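Local coordinates for protein sialidase B (PDB 4XJW) that cleaves terminal sialic acid residues from oligosaccharides, glycoproteins and glycolipids by hydrolysing their alpha-(2->3), alpha-(2->6) and alpha-(2->8) glycosidic linkages, at residues Q456-K461 and G512-F517; L476-S481 and A526-R531. The protein carries 1 engineered substitution. All coordinates share one frame; numbering follows the deposited sequence. Where two conformers were deposited one is given.

Contact 1: residues Q456-K461 and G512-F517; sequences QGLALK and GVIRTF. With OPX ((1s,3R,4S)-1-[(cyclohexylamino)methyl]-3,4-dihydroxycyclopentanesulfonic acid), chain B.
Leu-458 and Ile-514 meet tip to tip, with CD2 of Leu-458 lying 3.8 Å from CG2 of Ile-514. That single methyl also packs against CG1 and CD1 of the isoleucine, because CG of Leu-458 stands anti to its backbone N (chi1 179°) and the branch is sent across to the other strand. Leu-460 approaches the same isoleucine from another direction, crossing it at about a right angle, and its CD2 comes to 4.0 Å from CD1 of Ile-514. This second touch is less certain, since Leu-460 was modelled in two conformers. No hydrogen bond joins the two segments; the meeting is entirely apolar and buried. Met-506, Ile-467 and Trp-537 pack round Ile-514 as well. One layer out, the carboxylate of Glu-508 bridges the segments indirectly, OE1 taking the backbone N of Lys-461 and OE2 that of Gly-512.

The same segment borders the inhibitor OPX through both its ends, Gln-456 and Lys-461. The ligand hydroxyl OAC donates to OE1 of Gln-456 at 2.8 Å, while NE2 of Gln-456 makes a weak, bent bond to the same OAC (3.3 Å, 126° at the hydrogen). NE2 is also bonded to Leu-211 O, which helps fix which way round the amide lies, and Thr-213 N hydrogen-bonds to OPX as well. Lys-461 meets the sulfonate mainly through carbon, its CE being 3.5 Å from OAA of OPX, with the ammonium farther off. The hydrophobic part, where strand 451-459 of one blade faces strand 513-518 of the next, is the inter-blade packing of the sialidase beta-propeller, and the ligand lies in a pocket beside it, consistent with an allosteric site.

Contact 2: residues L476-S481 and A526-R531; sequences LTYLIS and AYMTSR
The Tyr-478 ring takes Met-528 at its edge: SD lies 5.2 Å from the ring centroid and 85° off the ring normal, practically in the ring plane. This is a Met-aromatic contact of the edge kind, and it bridges two neighbouring blades of the sialidase beta-propeller, from strand 475-481 to strand 526-530. The sulfur sits at the hydroxyl end of the ring, with SD of Met-528 3.3 Å from OH of Tyr-478. That hydroxyl has its polar partner elsewhere, in a hydrogen bond with OG1 of Thr-516. The methionine and the phenol pass antiparallel to one another, and CG of Met-528 also lies beside OH of Tyr-478.

Ala-493, on strand 489-494, packs against both Tyr-478 and Met-528, and the side chain of Leu-476 is about 8 Å from that of Glu-503, a predicted active-site residue. Each strand ends in a serine of a BNR repeat, or Asp-box: Ser-481 OG reaches Gly-485 N and Thr-487 O, and Ser-530 OG makes the equivalent bonds to Gly-534 N and Thr-536 O. With chi1 at 56°, CG of Met-528 is tucked in over its own backbone, and the bend at chi3 turns CE toward Leu-476. CD1 of Leu-476 lies 3.9 Å from CE of Met-528.

Both contacts are buried and tie the same pair of sheets together, the one holding strands 451-459 and 475-481 and the four-stranded one holding 513-518 and 526-530. Their centres are 8 Å apart. Contact 1 uses the first of those strands from each sheet and is purely aliphatic, although its first segment runs out to a ligand pocket with polar and charged groups. Contact 2 joins strands farther along both sheets and brings in sulfur and an aromatic edge. Strands 513-518 and 526-530 are antiparallel neighbours, probably hydrogen-bonded from Ile-514 O to Ser-530 N at 2.8 Å, which couples the two interfaces directly.

Contact 1: residues Q456-K461 and G512-F517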
# COMPACT_ATOMS: atom_id res chain seq x y z
N GLN A 456 13.94 2.86 1.76
CA GLN A 456 15.33 2.55 1.45
C GLN A 456 16.19 2.64 2.69
O GLN A 456 16.00 3.51 3.54
CB GLN A 456 15.88 3.53 0.39
CG GLN A 456 15.15 3.50 -0.95
CD GLN A 456 15.74 4.44 -2.00
OE1 GLN A 456 16.60 5.27 -1.71
NE2 GLN A 456 15.27 4.30 -3.24
N GLY A 457 17.15 1.72 2.79
CA GLY A 457 18.30 1.94 3.64
C GLY A 457 19.29 2.75 2.81
O GLY A 457 19.02 3.04 1.63
N LEU A 458 20.41 3.12 3.42
CA LEU A 458 21.39 3.98 2.75
C LEU A 458 22.75 3.33 2.71
O LEU A 458 23.31 2.94 3.73
CB LEU A 458 21.50 5.32 3.48
CG LEU A 458 22.52 6.29 2.89
CD1 LEU A 458 22.06 6.86 1.57
CD2 LEU A 458 22.75 7.42 3.88
N ALA A 459 23.27 3.17 1.49
CA ALA A 459 24.63 2.71 1.27
C ALA A 459 25.47 3.93 0.98
O ALA A 459 25.19 4.70 0.06
CB ALA A 459 24.67 1.75 0.10
N LEU A 460 26.52 4.13 1.75
CA LEU A 460 27.34 5.33 1.56
C LEU A 460 28.24 5.22 0.34
O LEU A 460 28.70 4.13 -0.00
CB LEU A 460 28.17 5.61 2.81
CG LEU A 460 27.30 6.10 3.96
CD1 LEU A 460 28.15 6.49 5.13
CD2 LEU A 460 26.43 7.27 3.50
N LYS A 461 28.47 6.35 -0.31
CA LYS A 461 29.22 6.40 -1.57
C LYS A 461 30.69 6.00 -1.44
O LYS A 461 31.21 5.30 -2.31
CB LYS A 461 29.11 7.80 -2.19
CG LYS A 461 27.74 8.15 -2.74
CD LYS A 461 27.61 7.74 -4.21
CE LYS A 461 26.18 7.95 -4.74
NZ LYS A 461 25.76 9.38 -4.72
N GLY A 512 29.87 11.61 3.01
CA GLY A 512 29.85 11.51 4.47
C GLY A 512 28.80 12.37 5.12
O GLY A 512 28.62 12.31 6.34
N VAL A 513 28.10 13.17 4.32
CA VAL A 513 27.05 14.07 4.80
C VAL A 513 25.69 13.49 4.45
O VAL A 513 25.34 13.38 3.27
CB VAL A 513 27.18 15.45 4.17
CG1 VAL A 513 26.12 16.40 4.71
CG2 VAL A 513 28.59 16.01 4.43
N ILE A 514 24.92 13.14 5.47
CA ILE A 514 23.61 12.54 5.29
C ILE A 514 22.53 13.48 5.80
O ILE A 514 22.61 13.98 6.93
CB ILE A 514 23.49 11.23 6.09
CG1 ILE A 514 24.60 10.25 5.71
CG2 ILE A 514 22.13 10.58 5.86
CD1 ILE A 514 24.72 9.09 6.68
N ARG A 515 21.53 13.76 4.97
CA ARG A 515 20.36 14.45 5.50
C ARG A 515 19.18 13.49 5.58
O ARG A 515 18.88 12.77 4.63
CB ARG A 515 19.98 15.68 4.69
CG ARG A 515 18.76 16.39 5.30
CD ARG A 515 18.77 17.86 5.03
NE ARG A 515 19.99 18.46 5.54
CZ ARG A 515 20.50 19.60 5.10
NH1 ARG A 515 19.87 20.27 4.15
NH2 ARG A 515 21.63 20.07 5.59
N THR A 516 18.55 13.47 6.75
CA THR A 516 17.39 12.61 7.00
C THR A 516 16.14 13.47 7.05
O THR A 516 16.09 14.44 7.79
CB THR A 516 17.55 11.89 8.34
OG1 THR A 516 18.75 11.11 8.32
CG2 THR A 516 16.36 10.98 8.60
N PHE A 517 15.14 13.12 6.24
CA PHE A 517 13.83 13.79 6.25
C PHE A 517 12.85 12.89 6.97
O PHE A 517 12.81 11.68 6.71
CB PHE A 517 13.35 14.07 4.83
CG PHE A 517 14.30 14.93 4.03
CD1 PHE A 517 14.28 16.31 4.14
CD2 PHE A 517 15.24 14.35 3.20
CE1 PHE A 517 15.14 17.10 3.42
CE2 PHE A 517 16.12 15.13 2.47
CZ PHE A 517 16.08 16.51 2.58
CAF OPX B . 21.44 6.26 -11.71
CAG OPX B . 22.83 5.96 -11.21
CAH OPX B . 20.44 5.37 -11.04
CAI OPX B . 22.90 6.10 -9.72
CAJ OPX B . 20.50 5.47 -9.54
CAK OPX B . 21.30 4.40 -6.84
CAL OPX B . 20.13 5.75 -5.00
CAM OPX B . 20.35 3.38 -4.73
CAO OPX B . 19.13 5.24 -4.03
CAP OPX B . 18.93 3.84 -4.40
CAQ OPX B . 21.90 5.21 -9.04
CAR OPX B . 21.04 4.60 -5.31
NAN OPX B . 22.00 5.46 -7.59
OAA OPX B . 23.26 6.05 -5.10
OAB OPX B . 22.34 5.12 -3.05
OAC OPX B . 17.95 5.97 -4.10
OAD OPX B . 18.15 3.68 -5.51
OAE OPX B . 23.43 3.66 -4.62
SAS OPX B . 22.61 4.87 -4.48

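Contact 2: residues L476-S481 and A526-R531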
# COMPACT_ATOMS: atom_id res chain seq x y z
N LEU A 476 15.11 9.04 16.76
CA LEU A 476 15.43 8.19 15.62
C LEU A 476 16.57 7.28 16.05
O LEU A 476 17.49 7.71 16.75
CB LEU A 476 15.84 9.01 14.40
CG LEU A 476 14.80 9.94 13.80
CD1 LEU A 476 15.31 10.59 12.52
CD2 LEU A 476 13.51 9.16 13.52
N THR A 477 16.52 6.02 15.66
CA THR A 477 17.57 5.10 16.01
C THR A 477 18.13 4.53 14.72
O THR A 477 17.53 3.63 14.11
CB THR A 477 17.09 3.96 16.94
OG1 THR A 477 16.31 4.51 18.01
CG2 THR A 477 18.29 3.21 17.51
N TYR A 478 19.27 5.06 14.30
CA TYR A 478 19.92 4.56 13.09
C TYR A 478 20.66 3.26 13.36
O TYR A 478 21.46 3.17 14.30
CB TYR A 478 20.87 5.61 12.52
CG TYR A 478 20.19 6.93 12.16
CD1 TYR A 478 20.07 7.96 13.10
CD2 TYR A 478 19.68 7.14 10.89
CE1 TYR A 478 19.45 9.16 12.77
CE2 TYR A 478 19.07 8.33 10.55
CZ TYR A 478 18.96 9.34 11.49
OH TYR A 478 18.35 10.52 11.12
N LEU A 479 20.39 2.25 12.55
CA LEU A 479 21.09 0.98 12.68
C LEU A 479 22.20 0.93 11.63
O LEU A 479 21.94 1.03 10.42
CB LEU A 479 20.12 -0.19 12.53
CG LEU A 479 18.90 -0.13 13.45
CD1 LEU A 479 18.09 -1.41 13.33
CD2 LEU A 479 19.33 0.11 14.89
N ILE A 480 23.44 0.79 12.10
CA ILE A 480 24.61 0.88 11.24
C ILE A 480 25.35 -0.45 11.21
O ILE A 480 25.60 -1.05 12.26
CB ILE A 480 25.54 1.99 11.74
CG1 ILE A 480 24.82 3.33 11.76
CG2 ILE A 480 26.78 2.10 10.85
CD1 ILE A 480 25.66 4.47 12.32
N SER A 481 25.70 -0.90 10.00
CA SER A 481 26.57 -2.06 9.81
C SER A 481 27.68 -1.74 8.83
O SER A 481 27.44 -1.19 7.75
CB SER A 481 25.79 -3.28 9.30
OG SER A 481 26.69 -4.35 9.00
N ALA A 526 10.32 17.23 8.98
CA ALA A 526 11.51 17.67 9.71
C ALA A 526 12.75 17.10 9.05
O ALA A 526 12.66 16.22 8.20
CB ALA A 526 11.45 17.23 11.17
N TYR A 527 13.91 17.61 9.46
CA TYR A 527 15.17 17.03 9.01
C TYR A 527 16.29 17.24 10.00
O TYR A 527 16.22 18.12 10.85
CB TYR A 527 15.55 17.53 7.60
CG TYR A 527 15.87 19.01 7.51
CD1 TYR A 527 17.16 19.47 7.71
CD2 TYR A 527 14.87 19.93 7.20
CE1 TYR A 527 17.45 20.81 7.61
CE2 TYR A 527 15.15 21.27 7.09
CZ TYR A 527 16.46 21.71 7.30
OH TYR A 527 16.76 23.04 7.21
N MET A 528 17.29 16.37 9.91
CA MET A 528 18.52 16.49 10.66
C MET A 528 19.65 16.07 9.74
O MET A 528 19.41 15.43 8.71
CB MET A 528 18.51 15.62 11.92
CG MET A 528 18.24 14.14 11.68
SD MET A 528 18.48 13.09 13.14
CE MET A 528 17.14 13.65 14.19
N THR A 529 20.88 16.41 10.12
CA THR A 529 22.04 16.15 9.27
C THR A 529 23.17 15.50 10.06
O THR A 529 23.43 15.88 11.22
CB THR A 529 22.57 17.46 8.66
OG1 THR A 529 21.51 18.14 7.98
CG2 THR A 529 23.73 17.20 7.69
N SER A 530 23.83 14.54 9.43
CA SER A 530 25.07 13.98 9.96
C SER A 530 26.20 14.36 9.01
O SER A 530 26.02 14.37 7.80
CB SER A 530 24.98 12.46 10.08
OG SER A 530 26.23 11.90 10.46
N ARG A 531 27.38 14.66 9.57
CA ARG A 531 28.54 15.01 8.76
C ARG A 531 29.71 14.07 9.07
O ARG A 531 30.87 14.39 8.78
CB ARG A 531 28.94 16.46 9.01
CG ARG A 531 27.86 17.45 8.60
CD ARG A 531 28.24 18.89 8.89
NE ARG A 531 27.23 19.80 8.37
CZ ARG A 531 27.15 20.15 7.09
NH1 ARG A 531 28.01 19.67 6.20
NH2 ARG A 531 26.20 20.98 6.68